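Local coordinates for protein racemase (PDB 3NZG) that is a putative racemase of the enolase superfamily, built from a capping domain and a barrel that holds a magnesium ion, at residues P7-I12 with L79-N84; M209-Y214 with A237-Q242; R259-E264 with L283-Y288. All coordinates share one frame; numbering follows the deposited sequence.

Contact 1: P7-I12 with L79-N84; sequences PAVAPI and LPIEIN
Leu79 lies against the bend of the 7-12 backbone, in a loop-to-loop contact of the N-terminal capping domain of the mandelate racemase/muconate lactonizing enzyme family. The chain leading into strand 12-22 here meets the type I beta turn, Leu79 to Glu82, that precedes helix 83-93. The hollow on the first side is the Val9-Pro11 backbone, just past the centre of the inverse gamma turn at Val9. One methyl of Leu79 settles on it: CD2 stands 3.4 Å from Val9 O and 3.6 Å from Pro11 N, and Pro11 CD flanks it, the ring and the leucine branch running abreast. With CG beside its backbone N (chi1 -62°), Leu79 turns this branch back toward the opposing chain although its CB sets off away from it.

A second bump comes from the other direction. Val9 carries CG1 anti to its own N (chi1 -175°), which sets that methyl against both Leu79 CB, at 4.0 Å, and Ile81 CG2, at 3.9 Å. Val9 and Leu79 meet nearly at right angles. No polar bond links the two segments; the 294 Å² buried between them comes from van der Waals packing. Ala10 O instead accepts from Gln121 NE2 of helix 102-122, and the backbone of Pro11 bonds to Glu39. Val124 and Gln128 of a second subunit pack on Val9, Leu79 and Ile81, so this apolar patch also belongs to a subunit interface.

The third fit is the Pro80 ring, which runs antiparallel alongside the Ile12 side chain. It is the tight end of the contact: Pro80 CD comes within 3.1 Å of Ala10 O, and Pro80 CG within 3.5 Å of Ile12 CG1, closer than usual for two carbons.

Contact 2: M209-Y214 with A237-Q242; sequences MVDYLY and AEATLQ. With MG (magnesium ion), chain Q.
Asp211 and Glu238 converge on one magnesium ion at the carboxyl ends of two parallel barrel strands, paired by hydrogen bonds from Glu238 N to Val210 O and from Tyr212 N to Glu238 O, both 2.9 Å. Asp211 OD2 binds the metal at 2.2 Å and Glu238 OE2 at 2.1 Å. The two oxygens are only 2.6 Å apart, a closeness explained by the shared metal, and the carboxylate planes are turned 49° from each other. Glu238 OE1 forms a salt bridge with Lys177. Asp211 OD1 is occupied too, accepting from Leu213 N in an Asx turn and from a metal-bound water.

The tightly packed part is the Tyr214 ring on Ala239. Ala239 CB sits 3.3 Å from the ring centroid, 9° off the normal, a CH-pi contact over the face, while Leu241 O lies at the ring edge. The backbones close up alongside, with Tyr214 N to Ala239 O at 2.7 Å but a bent 134° at the hydrogen. Trp67 of a third subunit stacks edge-to-face with Tyr214. Looser is Leu213, partly exposed and hardly meeting the other segment.

Strand 207-211 lies between strands 175-179 and 237-238, and helices 188-202 and 219-228 cover Tyr212 from outside.

Contact 3: R259-E264 with L283-Y288; sequences RICGAE and LLQSDY. With MG (magnesium ion), chain Q.
Gln285 lays its side chain across Cys261 and Glu264: OE1 is 3.6 Å from Cys261 CB and 3.8 Å from Glu264 CB. The chain is extended beyond CG, and its NE2 donates to Glu238. Behind it strands 261-262 and 283-284 run parallel as consecutive strands of a beta-alpha-beta unit in the barrel; the CA directions 260 to 264 and 283 to 287 differ by 9°. Gly262 is gripped from the 283-288 side at both its N and its O, the N donating to Leu283 O at 3.0 Å and the O accepting from Gln285 N at 2.9 Å. A weak bond from Leu283 N to Ile260 O precedes them. Cys261 SG meets Leu283 CD2 on one face of the sheet; Ala263 CB touches Leu284 CD2 near helix 268-279, whose Trp275 packs on both residues.

Farther on, the chains are bridged by a water that donates to Glu264 O and accepts from Asp287 N. Asp287 OD2 is bonded to His314.

Glu264 CG is anti to the backbone N (chi1 158°), carrying the carboxylate to the magnesium ion, bound by OE2 at 2.1 Å. A metal-bound water donates to OE1 at 2.8 Å, and Tyr214 OH bonds there too. Metal, water and hydroxyl should hold the carboxylate's rotation, and the positive ion probably offsets the charge gathered by Glu264, Asp211 and Glu238.

Contacts 1, 2 and 3 follow one another along the chain without overlap. Contact 1 belongs to the N-terminal capping domain, its centre 40 Å from that of contact 2 and on the opposite side of the chain's centre; contact 3 is 31 Å from it, centre to centre. Contacts 2 and 3 lie within the enolase C-terminal barrel, their centres 10 Å apart, and touch. They are two beta-alpha-beta units, with the step from strand 237-238 to strand 261-262 between them. Asp211, Glu238 and Glu264 all bind one magnesium ion, and of the three Asp211 and Glu264 also share a metal-bound water. The metal site is thus assembled from consecutive strands, whereas contact 1 joins loops of the cap beside a subunit interface.

Contact 1: P7-I12 with L79-N84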
ATOM      1  N   PRO D   7     -35.936 -40.100  14.824  1.00 38.26           N
ATOM      2  CA  PRO D   7     -36.612 -40.773  13.709  1.00 38.17           C
ATOM      3  C   PRO D   7     -37.162 -39.792  12.682  1.00 37.35           C
ATOM      4  O   PRO D   7     -37.344 -40.137  11.510  1.00 39.18           O
ATOM      5  CB  PRO D   7     -37.748 -41.543  14.396  1.00 38.24           C
ATOM      6  CG  PRO D   7     -37.323 -41.621  15.844  1.00 38.48           C
ATOM      7  CD  PRO D   7     -36.695 -40.279  16.070  1.00 37.98           C
ATOM      8  N   ALA D   8     -37.433 -38.572  13.126  1.00 35.39           N
ATOM      9  CA  ALA D   8     -37.997 -37.558  12.245  1.00 34.26           C
ATOM     10  C   ALA D   8     -37.015 -37.017  11.209  1.00 32.81           C
ATOM     11  O   ALA D   8     -37.429 -36.446  10.198  1.00 32.55           O
ATOM     12  CB  ALA D   8     -38.569 -36.414  13.077  1.00 34.36           C
ATOM     13  N   VAL D   9     -35.721 -37.186  11.453  1.00 31.86           N
ATOM     14  CA  VAL D   9     -34.717 -36.706  10.507  1.00 31.55           C
ATOM     15  C   VAL D   9     -34.662 -37.690   9.347  1.00 32.13           C
ATOM     16  O   VAL D   9     -33.808 -38.577   9.310  1.00 33.57           O
ATOM     17  CB  VAL D   9     -33.328 -36.618  11.162  1.00 31.77           C
ATOM     18  CG1 VAL D   9     -32.339 -35.997  10.188  1.00 30.30           C
ATOM     19  CG2 VAL D   9     -33.410 -35.804  12.454  1.00 31.51           C
ATOM     20  N   ALA D  10     -35.577 -37.526   8.399  1.00 31.67           N
ATOM     21  CA  ALA D  10     -35.658 -38.426   7.259  1.00 31.54           C
ATOM     22  C   ALA D  10     -35.147 -37.828   5.959  1.00 31.36           C
ATOM     23  O   ALA D  10     -35.199 -36.615   5.748  1.00 32.68           O
ATOM     24  CB  ALA D  10     -37.103 -38.890   7.075  1.00 30.80           C
ATOM     25  N   PRO D  11     -34.659 -38.686   5.055  1.00 30.89           N
ATOM     26  CA  PRO D  11     -34.136 -38.248   3.760  1.00 30.76           C
ATOM     27  C   PRO D  11     -35.157 -37.442   2.970  1.00 30.46           C
ATOM     28  O   PRO D  11     -36.371 -37.634   3.121  1.00 30.19           O
ATOM     29  CB  PRO D  11     -33.804 -39.565   3.061  1.00 31.06           C
ATOM     30  CG  PRO D  11     -33.446 -40.463   4.186  1.00 31.09           C
ATOM     31  CD  PRO D  11     -34.508 -40.143   5.211  1.00 31.74           C
ATOM     32  N   ILE D  12     -34.651 -36.537   2.135  1.00 29.33           N
ATOM     33  CA  ILE D  12     -35.491 -35.714   1.275  1.00 27.99           C
ATOM     34  C   ILE D  12     -35.916 -36.645   0.144  1.00 28.55           C
ATOM     35  O   ILE D  12     -35.088 -37.388  -0.386  1.00 26.99           O
ATOM     36  CB  ILE D  12     -34.694 -34.534   0.673  1.00 27.71           C
ATOM     37  CG1 ILE D  12     -34.258 -33.572   1.783  1.00 28.77           C
ATOM     38  CG2 ILE D  12     -35.535 -33.809  -0.368  1.00 27.10           C
ATOM     39  CD1 ILE D  12     -33.274 -32.509   1.315  1.00 27.86           C
ATOM     40  N   LEU D  79     -30.286 -35.756   4.240  1.00 26.49           N
ATOM     41  CA  LEU D  79     -31.024 -35.425   5.457  1.00 26.62           C
ATOM     42  C   LEU D  79     -31.064 -33.899   5.551  1.00 27.23           C
ATOM     43  O   LEU D  79     -30.018 -33.255   5.643  1.00 26.61           O
ATOM     44  CB  LEU D  79     -30.318 -35.996   6.684  1.00 27.31           C
ATOM     45  CG  LEU D  79     -30.173 -37.515   6.754  1.00 27.50           C
ATOM     46  CD1 LEU D  79     -29.384 -37.902   7.998  1.00 25.40           C
ATOM     47  CD2 LEU D  79     -31.555 -38.153   6.772  1.00 26.57           C
ATOM     48  N   PRO D  80     -32.272 -33.305   5.551  1.00 27.37           N
ATOM     49  CA  PRO D  80     -32.485 -31.853   5.625  1.00 27.03           C
ATOM     50  C   PRO D  80     -31.683 -31.111   6.689  1.00 26.51           C
ATOM     51  O   PRO D  80     -31.476 -29.901   6.585  1.00 25.66           O
ATOM     52  CB  PRO D  80     -33.990 -31.734   5.867  1.00 28.33           C
ATOM     53  CG  PRO D  80     -34.537 -32.949   5.202  1.00 27.26           C
ATOM     54  CD  PRO D  80     -33.560 -34.015   5.629  1.00 27.95           C
ATOM     55  N   ILE D  81     -31.235 -31.827   7.710  1.00 25.81           N
ATOM     56  CA  ILE D  81     -30.481 -31.206   8.783  1.00 26.39           C
ATOM     57  C   ILE D  81     -29.074 -30.766   8.352  1.00 26.03           C
ATOM     58  O   ILE D  81     -28.489 -29.867   8.957  1.00 25.15           O
ATOM     59  CB  ILE D  81     -30.379 -32.160   9.995  1.00 27.67           C
ATOM     60  CG1 ILE D  81     -29.770 -31.429  11.189  1.00 28.83           C
ATOM     61  CG2 ILE D  81     -29.548 -33.378   9.635  1.00 28.85           C
ATOM     62  CD1 ILE D  81     -29.779 -32.237  12.472  1.00 29.84           C
ATOM     63  N   GLU D  82     -28.539 -31.390   7.307  1.00 24.55           N
ATOM     64  CA  GLU D  82     -27.202 -31.058   6.814  1.00 24.46           C
ATOM     65  C   GLU D  82     -27.286 -29.965   5.751  1.00 21.60           C
ATOM     66  O   GLU D  82     -26.795 -30.125   4.635  1.00 20.62           O
ATOM     67  CB  GLU D  82     -26.535 -32.302   6.222  1.00 25.47           C
ATOM     68  CG  GLU D  82     -26.403 -33.469   7.189  1.00 27.10           C
ATOM     69  CD  GLU D  82     -25.563 -34.599   6.617  1.00 29.94           C
ATOM     70  OE1 GLU D  82     -25.955 -35.176   5.580  1.00 32.78           O
ATOM     71  OE2 GLU D  82     -24.504 -34.908   7.200  1.00 31.09           O
ATOM     72  N   ILE D  83     -27.904 -28.849   6.120  1.00 20.51           N
ATOM     73  CA  ILE D  83     -28.104 -27.725   5.215  1.00 20.37           C
ATOM     74  C   ILE D  83     -26.828 -27.182   4.580  1.00 20.06           C
ATOM     75  O   ILE D  83     -26.794 -26.924   3.375  1.00 19.97           O
ATOM     76  CB  ILE D  83     -28.827 -26.572   5.946  1.00 20.24           C
ATOM     77  CG1 ILE D  83     -30.115 -27.103   6.587  1.00 20.38           C
ATOM     78  CG2 ILE D  83     -29.129 -25.441   4.978  1.00 18.24           C
ATOM     79  CD1 ILE D  83     -30.912 -26.054   7.331  1.00 17.66           C
ATOM     80  N   ASN D  84     -25.780 -27.022   5.381  1.00 19.38           N
ATOM     81  CA  ASN D  84     -24.521 -26.483   4.876  1.00 20.49           C
ATOM     82  C   ASN D  84     -23.854 -27.423   3.879  1.00 20.79           C
ATOM     83  O   ASN D  84     -23.337 -26.983   2.857  1.00 20.59           O
ATOM     84  CB  ASN D  84     -23.567 -26.176   6.039  1.00 20.82           C
ATOM     85  CG  ASN D  84     -22.285 -25.489   5.583  1.00 22.95           C
ATOM     86  OD1 ASN D  84     -21.235 -26.122   5.451  1.00 25.78           O
ATOM     87  ND2 ASN D  84     -22.374 -24.189   5.329  1.00 21.47           N
TER

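Contact 2: M209-Y214 with A237-Q242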
HETATM    1  N   MSE D 209     -34.763   5.755   5.496  1.00 18.40           N
HETATM    2  CA  MSE D 209     -33.820   5.236   4.505  1.00 18.52           C
HETATM    3  C   MSE D 209     -34.317   5.730   3.154  1.00 18.46           C
HETATM    4  O   MSE D 209     -35.506   6.003   2.990  1.00 18.26           O
HETATM    5  CB  MSE D 209     -33.807   3.704   4.505  1.00 19.22           C
HETATM    6  CG  MSE D 209     -33.163   3.067   5.712  1.00 23.68           C
HETATM    7 SE   MSE D 209     -34.228   3.171   7.333  1.00 29.54          SE
HETATM    8  CE  MSE D 209     -33.318   1.804   8.365  1.00 20.35           C
ATOM      9  N   VAL D 210     -33.422   5.860   2.183  1.00 17.64           N
ATOM     10  CA  VAL D 210     -33.843   6.312   0.868  1.00 17.60           C
ATOM     11  C   VAL D 210     -33.329   5.396  -0.232  1.00 18.34           C
ATOM     12  O   VAL D 210     -32.153   5.020  -0.253  1.00 17.77           O
ATOM     13  CB  VAL D 210     -33.365   7.757   0.573  1.00 19.16           C
ATOM     14  CG1 VAL D 210     -33.888   8.208  -0.785  1.00 18.67           C
ATOM     15  CG2 VAL D 210     -33.846   8.701   1.661  1.00 19.74           C
ATOM     16  N   ASP D 211     -34.230   5.025  -1.136  1.00 18.19           N
ATOM     17  CA  ASP D 211     -33.894   4.164  -2.264  1.00 19.43           C
ATOM     18  C   ASP D 211     -33.942   5.058  -3.503  1.00 19.31           C
ATOM     19  O   ASP D 211     -35.002   5.586  -3.851  1.00 19.96           O
ATOM     20  CB  ASP D 211     -34.925   3.038  -2.388  1.00 20.55           C
ATOM     21  CG  ASP D 211     -34.459   1.910  -3.283  1.00 20.28           C
ATOM     22  OD1 ASP D 211     -33.822   2.187  -4.326  1.00 18.64           O
ATOM     23  OD2 ASP D 211     -34.742   0.739  -2.942  1.00 22.38           O
ATOM     24  N   TYR D 212     -32.804   5.235  -4.166  1.00 17.64           N
ATOM     25  CA  TYR D 212     -32.752   6.094  -5.340  1.00 15.68           C
ATOM     26  C   TYR D 212     -33.026   5.363  -6.653  1.00 15.48           C
ATOM     27  O   TYR D 212     -33.005   5.968  -7.724  1.00 17.54           O
ATOM     28  CB  TYR D 212     -31.399   6.820  -5.389  1.00 14.42           C
ATOM     29  CG  TYR D 212     -31.184   7.753  -4.212  1.00 14.26           C
ATOM     30  CD1 TYR D 212     -31.526   9.099  -4.289  1.00 12.49           C
ATOM     31  CD2 TYR D 212     -30.672   7.276  -3.002  1.00 14.16           C
ATOM     32  CE1 TYR D 212     -31.365   9.951  -3.192  1.00 13.58           C
ATOM     33  CE2 TYR D 212     -30.507   8.118  -1.899  1.00 14.37           C
ATOM     34  CZ  TYR D 212     -30.860   9.454  -2.003  1.00 13.27           C
ATOM     35  OH  TYR D 212     -30.721  10.288  -0.921  1.00 11.58           O
ATOM     36  N   LEU D 213     -33.285   4.064  -6.567  1.00 15.66           N
ATOM     37  CA  LEU D 213     -33.593   3.257  -7.742  1.00 17.01           C
ATOM     38  C   LEU D 213     -32.640   3.413  -8.932  1.00 19.10           C
ATOM     39  O   LEU D 213     -33.074   3.572 -10.080  1.00 18.17           O
ATOM     40  CB  LEU D 213     -35.046   3.521  -8.180  1.00 18.99           C
ATOM     41  CG  LEU D 213     -36.076   3.030  -7.151  1.00 20.73           C
ATOM     42  CD1 LEU D 213     -37.491   3.403  -7.577  1.00 20.20           C
ATOM     43  CD2 LEU D 213     -35.948   1.522  -6.993  1.00 20.98           C
ATOM     44  N   TYR D 214     -31.342   3.376  -8.642  1.00 18.19           N
ATOM     45  CA  TYR D 214     -30.298   3.452  -9.661  1.00 16.74           C
ATOM     46  C   TYR D 214     -30.484   4.548 -10.709  1.00 17.95           C
ATOM     47  O   TYR D 214     -30.289   4.306 -11.897  1.00 17.39           O
ATOM     48  CB  TYR D 214     -30.193   2.088 -10.357  1.00 17.54           C
ATOM     49  CG  TYR D 214     -30.008   0.931  -9.388  1.00 14.75           C
ATOM     50  CD1 TYR D 214     -28.763   0.662  -8.824  1.00 17.11           C
ATOM     51  CD2 TYR D 214     -31.089   0.139  -8.998  1.00 17.07           C
ATOM     52  CE1 TYR D 214     -28.596  -0.360  -7.888  1.00 16.22           C
ATOM     53  CE2 TYR D 214     -30.933  -0.889  -8.061  1.00 17.98           C
ATOM     54  CZ  TYR D 214     -29.679  -1.127  -7.510  1.00 17.11           C
ATOM     55  OH  TYR D 214     -29.507  -2.114  -6.568  1.00 17.86           O
ATOM     56  N   ALA D 237     -28.248   5.544   1.940  1.00 15.61           N
ATOM     57  CA  ALA D 237     -28.500   5.893   0.544  1.00 13.40           C
ATOM     58  C   ALA D 237     -28.339   4.598  -0.239  1.00 14.95           C
ATOM     59  O   ALA D 237     -27.232   4.060  -0.356  1.00 14.02           O
ATOM     60  CB  ALA D 237     -27.496   6.942   0.059  1.00 11.60           C
ATOM     61  N   GLU D 238     -29.455   4.096  -0.756  1.00 14.12           N
ATOM     62  CA  GLU D 238     -29.475   2.848  -1.501  1.00 14.44           C
ATOM     63  C   GLU D 238     -29.638   3.046  -3.006  1.00 15.81           C
ATOM     64  O   GLU D 238     -30.315   3.974  -3.461  1.00 13.90           O
ATOM     65  CB  GLU D 238     -30.620   1.964  -0.968  1.00 15.18           C
ATOM     66  CG  GLU D 238     -30.888   0.688  -1.764  1.00 16.47           C
ATOM     67  CD  GLU D 238     -32.137  -0.059  -1.286  1.00 19.02           C
ATOM     68  OE1 GLU D 238     -32.482   0.040  -0.089  1.00 17.72           O
ATOM     69  OE2 GLU D 238     -32.763  -0.763  -2.108  1.00 18.87           O
ATOM     70  N   ALA D 239     -29.009   2.158  -3.768  1.00 14.97           N
ATOM     71  CA  ALA D 239     -29.089   2.170  -5.221  1.00 15.73           C
ATOM     72  C   ALA D 239     -28.833   3.540  -5.826  1.00 16.60           C
ATOM     73  O   ALA D 239     -29.629   4.036  -6.626  1.00 18.05           O
ATOM     74  CB  ALA D 239     -30.467   1.639  -5.667  1.00 12.79           C
ATOM     75  N   THR D 240     -27.722   4.150  -5.436  1.00 15.81           N
ATOM     76  CA  THR D 240     -27.349   5.464  -5.946  1.00 17.43           C
ATOM     77  C   THR D 240     -26.711   5.326  -7.332  1.00 18.19           C
ATOM     78  O   THR D 240     -27.183   5.902  -8.317  1.00 21.28           O
ATOM     79  CB  THR D 240     -26.341   6.145  -5.002  1.00 17.89           C
ATOM     80  OG1 THR D 240     -25.276   5.230  -4.695  1.00 18.67           O
ATOM     81  CG2 THR D 240     -27.029   6.565  -3.709  1.00 20.23           C
ATOM     82  N   LEU D 241     -25.640   4.549  -7.403  1.00 16.13           N
ATOM     83  CA  LEU D 241     -24.946   4.332  -8.667  1.00 15.26           C
ATOM     84  C   LEU D 241     -25.311   2.963  -9.243  1.00 14.18           C
ATOM     85  O   LEU D 241     -25.931   2.138  -8.568  1.00 12.58           O
ATOM     86  CB  LEU D 241     -23.436   4.436  -8.440  1.00 12.72           C
ATOM     87  CG  LEU D 241     -22.949   5.822  -7.998  1.00 13.82           C
ATOM     88  CD1 LEU D 241     -21.490   5.749  -7.525  1.00 13.06           C
ATOM     89  CD2 LEU D 241     -23.089   6.804  -9.159  1.00 10.06           C
ATOM     90  N   GLN D 242     -24.925   2.722 -10.490  1.00 15.77           N
ATOM     91  CA  GLN D 242     -25.217   1.446 -11.132  1.00 14.09           C
ATOM     92  C   GLN D 242     -24.629   0.304 -10.306  1.00 14.61           C
ATOM     93  O   GLN D 242     -23.563   0.436  -9.706  1.00 13.21           O
ATOM     94  CB  GLN D 242     -24.664   1.443 -12.554  1.00 15.85           C
ATOM     95  CG  GLN D 242     -25.280   2.541 -13.419  1.00 16.42           C
ATOM     96  CD  GLN D 242     -26.794   2.615 -13.260  1.00 18.78           C
ATOM     97  OE1 GLN D 242     -27.332   3.584 -12.712  1.00 20.98           O
ATOM     98  NE2 GLN D 242     -27.487   1.583 -13.729  1.00 17.27           N
TER
HETATM   99 MG    MG Q 505     -34.050  -1.249  -3.725  1.00 29.43          MG
HETATM  100  O   HOH W   1     -33.380  -0.257  -5.247  1.00 17.77           O

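Contact 3: R259-E264 with L283-Y288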
ATOM      1  N   ARG D 259     -24.438   6.647   4.834  1.00 14.11           N
ATOM      2  CA  ARG D 259     -24.165   5.222   4.788  1.00 13.21           C
ATOM      3  C   ARG D 259     -24.447   4.899   3.323  1.00 14.87           C
ATOM      4  O   ARG D 259     -25.464   5.348   2.771  1.00 15.49           O
ATOM      5  CB  ARG D 259     -25.138   4.413   5.653  1.00 13.51           C
ATOM      6  CG  ARG D 259     -24.846   4.392   7.146  1.00 11.95           C
ATOM      7  CD  ARG D 259     -25.592   3.226   7.782  1.00 12.62           C
ATOM      8  NE  ARG D 259     -25.478   3.212   9.239  1.00 15.17           N
ATOM      9  CZ  ARG D 259     -26.206   3.967  10.054  1.00 13.22           C
ATOM     10  NH1 ARG D 259     -27.108   4.800   9.554  1.00 13.91           N
ATOM     11  NH2 ARG D 259     -26.031   3.886  11.364  1.00 13.26           N
ATOM     12  N   ILE D 260     -23.563   4.147   2.684  1.00 11.50           N
ATOM     13  CA  ILE D 260     -23.784   3.785   1.284  1.00 12.01           C
ATOM     14  C   ILE D 260     -24.053   2.289   1.248  1.00 12.05           C
ATOM     15  O   ILE D 260     -23.286   1.505   1.812  1.00 11.77           O
ATOM     16  CB  ILE D 260     -22.544   4.103   0.405  1.00 12.27           C
ATOM     17  CG1 ILE D 260     -22.150   5.576   0.564  1.00 11.00           C
ATOM     18  CG2 ILE D 260     -22.841   3.803  -1.072  1.00 12.86           C
ATOM     19  CD1 ILE D 260     -23.240   6.560   0.172  1.00 14.19           C
ATOM     20  N   CYS D 261     -25.151   1.901   0.608  1.00 11.56           N
ATOM     21  CA  CYS D 261     -25.525   0.494   0.498  1.00 13.08           C
ATOM     22  C   CYS D 261     -25.082  -0.100  -0.829  1.00 11.20           C
ATOM     23  O   CYS D 261     -24.797   0.616  -1.782  1.00 12.53           O
ATOM     24  CB  CYS D 261     -27.043   0.325   0.584  1.00 12.96           C
ATOM     25  SG  CYS D 261     -27.845   1.163   1.951  1.00 18.46           S
ATOM     26  N   GLY D 262     -25.050  -1.424  -0.879  1.00 12.55           N
ATOM     27  CA  GLY D 262     -24.711  -2.112  -2.106  1.00 12.32           C
ATOM     28  C   GLY D 262     -25.161  -3.558  -2.059  1.00 13.00           C
ATOM     29  O   GLY D 262     -25.659  -4.034  -1.025  1.00 12.16           O
ATOM     30  N   ALA D 263     -25.009  -4.248  -3.186  1.00 11.69           N
ATOM     31  CA  ALA D 263     -25.317  -5.671  -3.297  1.00 13.07           C
ATOM     32  C   ALA D 263     -26.776  -6.133  -3.292  1.00 14.42           C
ATOM     33  O   ALA D 263     -27.042  -7.337  -3.228  1.00 12.93           O
ATOM     34  CB  ALA D 263     -24.533  -6.433  -2.234  1.00 11.21           C
ATOM     35  N   GLU D 264     -27.716  -5.198  -3.379  1.00 14.55           N
ATOM     36  CA  GLU D 264     -29.135  -5.552  -3.403  1.00 16.44           C
ATOM     37  C   GLU D 264     -29.456  -6.632  -4.453  1.00 18.04           C
ATOM     38  O   GLU D 264     -30.246  -7.534  -4.188  1.00 19.36           O
ATOM     39  CB  GLU D 264     -29.979  -4.299  -3.676  1.00 17.40           C
ATOM     40  CG  GLU D 264     -31.367  -4.586  -4.231  1.00 21.87           C
ATOM     41  CD  GLU D 264     -32.169  -3.325  -4.504  1.00 23.79           C
ATOM     42  OE1 GLU D 264     -31.650  -2.415  -5.185  1.00 25.19           O
ATOM     43  OE2 GLU D 264     -33.327  -3.249  -4.044  1.00 26.67           O
ATOM     44  N   LEU D 283     -23.161  -1.043   4.136  1.00 11.17           N
ATOM     45  CA  LEU D 283     -24.234  -2.003   4.324  1.00 12.70           C
ATOM     46  C   LEU D 283     -24.539  -2.841   3.083  1.00 11.45           C
ATOM     47  O   LEU D 283     -24.652  -2.306   1.982  1.00 12.67           O
ATOM     48  CB  LEU D 283     -25.472  -1.206   4.755  1.00 11.03           C
ATOM     49  CG  LEU D 283     -26.764  -1.897   5.183  1.00 13.33           C
ATOM     50  CD1 LEU D 283     -27.464  -0.983   6.167  1.00 15.03           C
ATOM     51  CD2 LEU D 283     -27.646  -2.208   3.983  1.00 10.75           C
ATOM     52  N   LEU D 284     -24.681  -4.148   3.277  1.00 11.60           N
ATOM     53  CA  LEU D 284     -24.980  -5.080   2.189  1.00  9.81           C
ATOM     54  C   LEU D 284     -26.470  -5.420   2.182  1.00 11.73           C
ATOM     55  O   LEU D 284     -27.085  -5.586   3.241  1.00 11.04           O
ATOM     56  CB  LEU D 284     -24.175  -6.359   2.364  1.00 10.44           C
ATOM     57  CG  LEU D 284     -22.653  -6.205   2.330  1.00 10.58           C
ATOM     58  CD1 LEU D 284     -22.001  -7.506   2.741  1.00 10.08           C
ATOM     59  CD2 LEU D 284     -22.219  -5.780   0.939  1.00 13.71           C
ATOM     60  N   GLN D 285     -27.041  -5.543   0.991  1.00 12.42           N
ATOM     61  CA  GLN D 285     -28.464  -5.838   0.867  1.00 12.49           C
ATOM     62  C   GLN D 285     -28.789  -7.140   0.129  1.00 14.09           C
ATOM     63  O   GLN D 285     -29.876  -7.288  -0.428  1.00 15.09           O
ATOM     64  CB  GLN D 285     -29.163  -4.655   0.198  1.00 14.12           C
ATOM     65  CG  GLN D 285     -28.967  -3.349   0.970  1.00 15.61           C
ATOM     66  CD  GLN D 285     -29.721  -2.174   0.378  1.00 17.06           C
ATOM     67  OE1 GLN D 285     -29.530  -1.817  -0.786  1.00 16.51           O
ATOM     68  NE2 GLN D 285     -30.587  -1.562   1.184  1.00 14.71           N
ATOM     69  N   SER D 286     -27.840  -8.073   0.136  1.00 13.19           N
ATOM     70  CA  SER D 286     -28.012  -9.383  -0.494  1.00 16.88           C
ATOM     71  C   SER D 286     -29.398  -9.931  -0.096  1.00 17.30           C
ATOM     72  O   SER D 286     -29.752  -9.916   1.075  1.00 17.03           O
ATOM     73  CB  SER D 286     -26.912 -10.335  -0.010  1.00 15.32           C
ATOM     74  OG  SER D 286     -25.615  -9.782  -0.244  1.00 19.60           O
ATOM     75  N   ASP D 287     -30.155 -10.419  -1.074  1.00 16.89           N
ATOM     76  CA  ASP D 287     -31.517 -10.936  -0.852  1.00 19.64           C
ATOM     77  C   ASP D 287     -31.600 -12.430  -0.507  1.00 18.27           C
ATOM     78  O   ASP D 287     -30.889 -13.255  -1.088  1.00 19.39           O
ATOM     79  CB  ASP D 287     -32.357 -10.663  -2.109  1.00 19.07           C
ATOM     80  CG  ASP D 287     -33.843 -10.931  -1.908  1.00 20.74           C
ATOM     81  OD1 ASP D 287     -34.214 -11.882  -1.182  1.00 22.18           O
ATOM     82  OD2 ASP D 287     -34.645 -10.188  -2.506  1.00 21.70           O
ATOM     83  N   TYR D 288     -32.485 -12.766   0.431  1.00 18.08           N
ATOM     84  CA  TYR D 288     -32.715 -14.149   0.865  1.00 16.70           C
ATOM     85  C   TYR D 288     -32.981 -15.093  -0.315  1.00 18.01           C
ATOM     86  O   TYR D 288     -32.450 -16.202  -0.378  1.00 19.88           O
ATOM     87  CB  TYR D 288     -33.945 -14.220   1.778  1.00 16.13           C
ATOM     88  CG  TYR D 288     -33.932 -13.285   2.963  1.00 13.84           C
ATOM     89  CD1 TYR D 288     -33.306 -13.647   4.151  1.00 14.92           C
ATOM     90  CD2 TYR D 288     -34.533 -12.027   2.891  1.00 13.20           C
ATOM     91  CE1 TYR D 288     -33.277 -12.783   5.241  1.00 14.72           C
ATOM     92  CE2 TYR D 288     -34.508 -11.154   3.976  1.00 13.82           C
ATOM     93  CZ  TYR D 288     -33.878 -11.537   5.144  1.00 13.68           C
ATOM     94  OH  TYR D 288     -33.821 -10.672   6.210  1.00 15.36           O
TER
HETATM   95 MG    MG Q 505     -34.050  -1.249  -3.725  1.00 29.43          MG
HETATM   96  O   HOH W   2     -29.548 -10.084  -3.985  1.00 15.99           O
HETATM   97  O   HOH W   1     -33.380  -0.257  -5.247  1.00 17.77           O